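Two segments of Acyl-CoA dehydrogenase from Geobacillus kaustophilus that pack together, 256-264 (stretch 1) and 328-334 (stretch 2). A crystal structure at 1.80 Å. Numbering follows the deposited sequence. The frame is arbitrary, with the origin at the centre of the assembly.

Stretch 1 256-264: AQTAAEVMF
Stretch 2, residues 328-334: WITEMAK

Both stretches are helical throughout, and each helix extends beyond its stretch at both ends. Phi runs from -59 to -69° and psi from -35 to -49°. Backbone hydrogen bonds follow the i to i+4 pattern, such as Ala260 N to Ala256 O at 3.0 Å and Ala333 N to Ile329 O at 2.8 Å. The two helices run in nearly the same direction, with an angle of 22° between their axes and a closest approach of 8.7 Å. The register is set by three CA-CA pairs: Ala256 to Thr330 at 5.6 Å, Gln257 to Ile329 at 6.1 Å, and Ala260 to Ala333 at 4.8 Å.

Together the stretches bury 319 Å² against each other. No hydrogen bond crosses between them, so the contact rests on van der Waals packing.

Alanines make the close approach possible. Ala256, Ala260 and Ala333 all point their CB toward the other helix. Ala333 CB lies 4.0 Å from Ala260 CB and 4.4 Å from Ala256 CB. Ala333 CB also sits 3.6 Å from Ala256 O, so this small methyl packs on the opposing backbone.

Ile329 points toward stretch 1, with chi1 m and chi2 t. Ile329 CG2 lies 3.9 Å from Ala256 CB and 3.5 Å from Gln257 N. This branch therefore covers main chain as well as side chain. Thr330 has its CB directed away, but with chi1 p its CG2 still comes within 3.7 Å of Ala256 CB. Its hydroxyl is hydrogen-bonded to a residue flanking the stretches.

The longer side chains reach in from the sides or span the gap. Met332 leaves its helix sideways with rotamer t, t, p, which brings CE to 3.9 Å from Ala260 CB. Met263 points toward stretch 2 with rotamer m, t, m, and its CE lies 3.6 Å from Ala333 O. The flexible thioether chains let these terminal methyls meet the neighbouring helix.

Gln257 also starts sideways, with chi1 t, chi2 p and chi3 36°. Gln257 OE1 lies 3.6 Å from Ile329 CG2 and 4.2 Å from Met332 CE. Gln257 NE2 donates to Glu261 OE2 at 3.0 Å, one turn along the same helix, in an almost linear hydrogen bond. Glu261 has chi1 m and chi2 t.

Lys334 and Glu331 lie outside the contact and are partly exposed. They form a salt bridge, with Lys334 NZ 3.0 Å from Glu331 OE1. Thr258 points away from stretch 2 and makes no contact with it, though it is buried in the assembly.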

ATOM      1  N   ALA A 256      -0.025  -6.691 -20.378  1.00 11.85           N
ATOM      2  CA  ALA A 256      -0.252  -6.717 -18.939  1.00 11.61           C
ATOM      3  C   ALA A 256      -1.706  -6.359 -18.577  1.00 11.45           C
ATOM      4  O   ALA A 256      -2.288  -6.955 -17.660  1.00 11.33           O
ATOM      5  CB  ALA A 256       0.739  -5.805 -18.225  1.00 12.05           C
ATOM      6  N   GLN A 257      -2.287  -5.402 -19.301  1.00 11.12           N
ATOM      7  CA  GLN A 257      -3.675  -4.995 -19.087  1.00 11.23           C
ATOM      8  C   GLN A 257      -4.598  -6.189 -19.345  1.00 11.22           C
ATOM      9  O   GLN A 257      -5.478  -6.497 -18.537  1.00 11.08           O
ATOM     10  CB  GLN A 257      -4.047  -3.809 -19.990  1.00 11.46           C
ATOM     11  CG  GLN A 257      -5.498  -3.324 -19.855  1.00 12.60           C
ATOM     12  CD  GLN A 257      -5.829  -2.797 -18.473  1.00 13.74           C
ATOM     13  OE1 GLN A 257      -4.998  -2.162 -17.812  1.00 14.00           O
ATOM     14  NE2 GLN A 257      -7.050  -3.071 -18.023  1.00 14.71           N
ATOM     15  N   THR A 258      -4.374  -6.857 -20.473  1.00 11.23           N
ATOM     16  CA  THR A 258      -5.132  -8.065 -20.821  1.00 11.26           C
ATOM     17  C   THR A 258      -4.972  -9.189 -19.788  1.00 11.41           C
ATOM     18  O   THR A 258      -5.949  -9.857 -19.431  1.00 11.01           O
ATOM     19  CB  THR A 258      -4.741  -8.579 -22.215  1.00 11.88           C
ATOM     20  OG1 THR A 258      -4.897  -7.522 -23.160  1.00 13.33           O
ATOM     21  CG2 THR A 258      -5.641  -9.737 -22.625  1.00 11.72           C
ATOM     22  N   ALA A 259      -3.746  -9.393 -19.311  1.00 11.06           N
ATOM     23  CA  ALA A 259      -3.463 -10.420 -18.301  1.00 11.48           C
ATOM     24  C   ALA A 259      -4.261 -10.159 -17.023  1.00 11.27           C
ATOM     25  O   ALA A 259      -4.854 -11.080 -16.462  1.00 11.30           O
ATOM     26  CB  ALA A 259      -1.966 -10.492 -18.003  1.00 11.19           C
ATOM     27  N   ALA A 260      -4.290  -8.899 -16.585  1.00 11.50           N
ATOM     28  CA  ALA A 260      -5.075  -8.485 -15.413  1.00 11.22           C
ATOM     29  C   ALA A 260      -6.570  -8.783 -15.610  1.00 11.43           C
ATOM     30  O   ALA A 260      -7.228  -9.332 -14.717  1.00 10.74           O
ATOM     31  CB  ALA A 260      -4.862  -7.002 -15.131  1.00 11.68           C
ATOM     32  N   GLU A 261      -7.090  -8.411 -16.778  1.00 11.16           N
ATOM     33  CA  GLU A 261      -8.498  -8.659 -17.146  1.00 11.74           C
ATOM     34  C   GLU A 261      -8.835 -10.151 -17.121  1.00 11.53           C
ATOM     35  O   GLU A 261      -9.888 -10.550 -16.598  1.00 11.83           O
ATOM     36  CB  GLU A 261      -8.816  -8.027 -18.512  1.00 11.51           C
ATOM     37  CG  GLU A 261      -8.951  -6.501 -18.454  1.00 12.70           C
ATOM     38  CD  GLU A 261      -8.794  -5.794 -19.804  1.00 13.22           C
ATOM     39  OE1 GLU A 261      -8.502  -6.451 -20.826  1.00 18.35           O
ATOM     40  OE2 GLU A 261      -8.953  -4.558 -19.840  1.00 14.51           O
ATOM     41  N   VAL A 262      -7.939 -10.965 -17.672  1.00 11.22           N
ATOM     42  CA  VAL A 262      -8.077 -12.432 -17.651  1.00 11.58           C
ATOM     43  C   VAL A 262      -8.082 -12.971 -16.225  1.00 11.44           C
ATOM     44  O   VAL A 262      -8.942 -13.777 -15.857  1.00 11.39           O
ATOM     45  CB  VAL A 262      -6.960 -13.140 -18.484  1.00 11.75           C
ATOM     46  CG1 VAL A 262      -6.967 -14.661 -18.256  1.00 12.42           C
ATOM     47  CG2 VAL A 262      -7.119 -12.822 -19.975  1.00 12.37           C
ATOM     48  N   MET A 263      -7.112 -12.531 -15.423  1.00 11.10           N
ATOM     49  CA  MET A 263      -6.994 -13.005 -14.046  1.00 10.32           C
ATOM     50  C   MET A 263      -8.197 -12.604 -13.183  1.00 11.22           C
ATOM     51  O   MET A 263      -8.649 -13.384 -12.330  1.00 11.96           O
ATOM     52  CB  MET A 263      -5.662 -12.544 -13.427  1.00 10.11           C
ATOM     53  CG  MET A 263      -4.469 -13.368 -13.923  1.00 10.13           C
ATOM     54  SD  MET A 263      -2.861 -12.971 -13.145  1.00  6.80           S
ATOM     55  CE  MET A 263      -2.561 -11.354 -13.858  1.00 11.41           C
ATOM     56  N   PHE A 264      -8.725 -11.403 -13.419  1.00 11.58           N
ATOM     57  CA  PHE A 264      -9.929 -10.943 -12.726  1.00 12.35           C
ATOM     58  C   PHE A 264     -11.117 -11.854 -13.048  1.00 12.29           C
ATOM     59  O   PHE A 264     -11.848 -12.283 -12.149  1.00 11.57           O
ATOM     60  CB  PHE A 264     -10.239  -9.485 -13.085  1.00 12.88           C
ATOM     61  CG  PHE A 264     -11.515  -8.973 -12.483  1.00 13.87           C
ATOM     62  CD1 PHE A 264     -11.534  -8.495 -11.182  1.00 13.75           C
ATOM     63  CD2 PHE A 264     -12.703  -8.988 -13.216  1.00 15.22           C
ATOM     64  CE1 PHE A 264     -12.719  -8.025 -10.616  1.00 15.98           C
ATOM     65  CE2 PHE A 264     -13.898  -8.523 -12.655  1.00 16.40           C
ATOM     66  CZ  PHE A 264     -13.901  -8.039 -11.357  1.00 15.45           C
ATOM     67  N   TRP A 328       2.819   1.312 -14.345  1.00 10.13           N
ATOM     68  CA  TRP A 328       1.640   1.253 -13.488  1.00 10.80           C
ATOM     69  C   TRP A 328       0.772   0.026 -13.773  1.00 10.72           C
ATOM     70  O   TRP A 328       0.318  -0.631 -12.843  1.00 10.90           O
ATOM     71  CB  TRP A 328       0.814   2.537 -13.569  1.00 11.10           C
ATOM     72  CG  TRP A 328      -0.213   2.592 -12.484  1.00 12.21           C
ATOM     73  CD1 TRP A 328      -0.058   3.125 -11.228  1.00 13.03           C
ATOM     74  CD2 TRP A 328      -1.548   2.075 -12.541  1.00 12.30           C
ATOM     75  NE1 TRP A 328      -1.221   2.980 -10.510  1.00 12.71           N
ATOM     76  CE2 TRP A 328      -2.153   2.341 -11.290  1.00 13.19           C
ATOM     77  CE3 TRP A 328      -2.302   1.434 -13.537  1.00 13.03           C
ATOM     78  CZ2 TRP A 328      -3.474   1.980 -11.004  1.00 12.58           C
ATOM     79  CZ3 TRP A 328      -3.615   1.075 -13.255  1.00 12.38           C
ATOM     80  CH2 TRP A 328      -4.188   1.350 -11.997  1.00 13.23           C
ATOM     81  N   ILE A 329       0.569  -0.279 -15.053  1.00 10.79           N
ATOM     82  CA  ILE A 329      -0.257  -1.430 -15.442  1.00 11.35           C
ATOM     83  C   ILE A 329       0.418  -2.759 -15.069  1.00 11.24           C
ATOM     84  O   ILE A 329      -0.247  -3.689 -14.608  1.00 11.22           O
ATOM     85  CB  ILE A 329      -0.693  -1.388 -16.931  1.00 11.49           C
ATOM     86  CG1 ILE A 329      -1.636  -0.202 -17.168  1.00 11.43           C
ATOM     87  CG2 ILE A 329      -1.430  -2.676 -17.315  1.00 11.39           C
ATOM     88  CD1 ILE A 329      -1.929   0.102 -18.652  1.00 12.64           C
ATOM     89  N   THR A 330       1.732  -2.851 -15.259  1.00 11.46           N
ATOM     90  CA  THR A 330       2.437  -4.075 -14.865  1.00 11.88           C
ATOM     91  C   THR A 330       2.373  -4.304 -13.348  1.00 12.29           C
ATOM     92  O   THR A 330       2.103  -5.422 -12.905  1.00 11.78           O
ATOM     93  CB  THR A 330       3.881  -4.168 -15.418  1.00 12.04           C
ATOM     94  OG1 THR A 330       4.670  -3.053 -14.963  1.00 12.02           O
ATOM     95  CG2 THR A 330       3.877  -4.243 -16.953  1.00 11.24           C
ATOM     96  N   GLU A 331       2.595  -3.252 -12.551  1.00 12.82           N
ATOM     97  CA  GLU A 331       2.448  -3.373 -11.091  1.00 13.68           C
ATOM     98  C   GLU A 331       1.016  -3.733 -10.701  1.00 13.75           C
ATOM     99  O   GLU A 331       0.807  -4.556  -9.817  1.00 13.17           O
ATOM    100  CB  GLU A 331       2.893  -2.107 -10.351  1.00 14.03           C
ATOM    101  CG  GLU A 331       4.393  -1.822 -10.418  1.00 16.00           C
ATOM    102  CD  GLU A 331       5.288  -2.964  -9.902  1.00 19.21           C
ATOM    103  OE1 GLU A 331       4.851  -3.785  -9.068  1.00 20.96           O
ATOM    104  OE2 GLU A 331       6.458  -3.020 -10.333  1.00 21.26           O
ATOM    105  N   MET A 332       0.043  -3.122 -11.378  1.00 14.68           N
ATOM    106  CA  MET A 332      -1.372  -3.385 -11.120  1.00 17.50           C
ATOM    107  C   MET A 332      -1.712  -4.848 -11.415  1.00 15.15           C
ATOM    108  O   MET A 332      -2.423  -5.490 -10.653  1.00 14.73           O
ATOM    109  CB  MET A 332      -2.235  -2.471 -11.981  1.00 16.67           C
ATOM    110  CG  MET A 332      -3.650  -2.314 -11.494  1.00 19.77           C
ATOM    111  SD  MET A 332      -4.659  -1.738 -12.865  1.00 27.81           S
ATOM    112  CE  MET A 332      -4.737  -3.293 -13.802  1.00 25.31           C
ATOM    113  N   ALA A 333      -1.169  -5.373 -12.511  1.00 14.60           N
ATOM    114  CA  ALA A 333      -1.430  -6.753 -12.900  1.00 12.91           C
ATOM    115  C   ALA A 333      -0.785  -7.722 -11.904  1.00 12.52           C
ATOM    116  O   ALA A 333      -1.350  -8.772 -11.595  1.00 12.14           O
ATOM    117  CB  ALA A 333      -0.952  -7.002 -14.323  1.00 13.41           C
ATOM    118  N   LYS A 334       0.385  -7.350 -11.378  1.00 12.07           N
ATOM    119  CA  LYS A 334       1.033  -8.127 -10.319  1.00 12.01           C
ATOM    120  C   LYS A 334       0.164  -8.195  -9.064  1.00 11.58           C
ATOM    121  O   LYS A 334       0.039  -9.253  -8.454  1.00 11.12           O
ATOM    122  CB  LYS A 334       2.428  -7.565 -10.009  1.00 12.27           C
ATOM    123  CG  LYS A 334       3.485  -7.968 -11.039  1.00 12.11           C
ATOM    124  CD  LYS A 334       4.733  -7.070 -10.983  1.00 12.81           C
ATOM    125  CE  LYS A 334       5.492  -7.195  -9.678  1.00 15.63           C
ATOM    126  NZ  LYS A 334       6.574  -6.140  -9.597  1.00 15.12           N
TER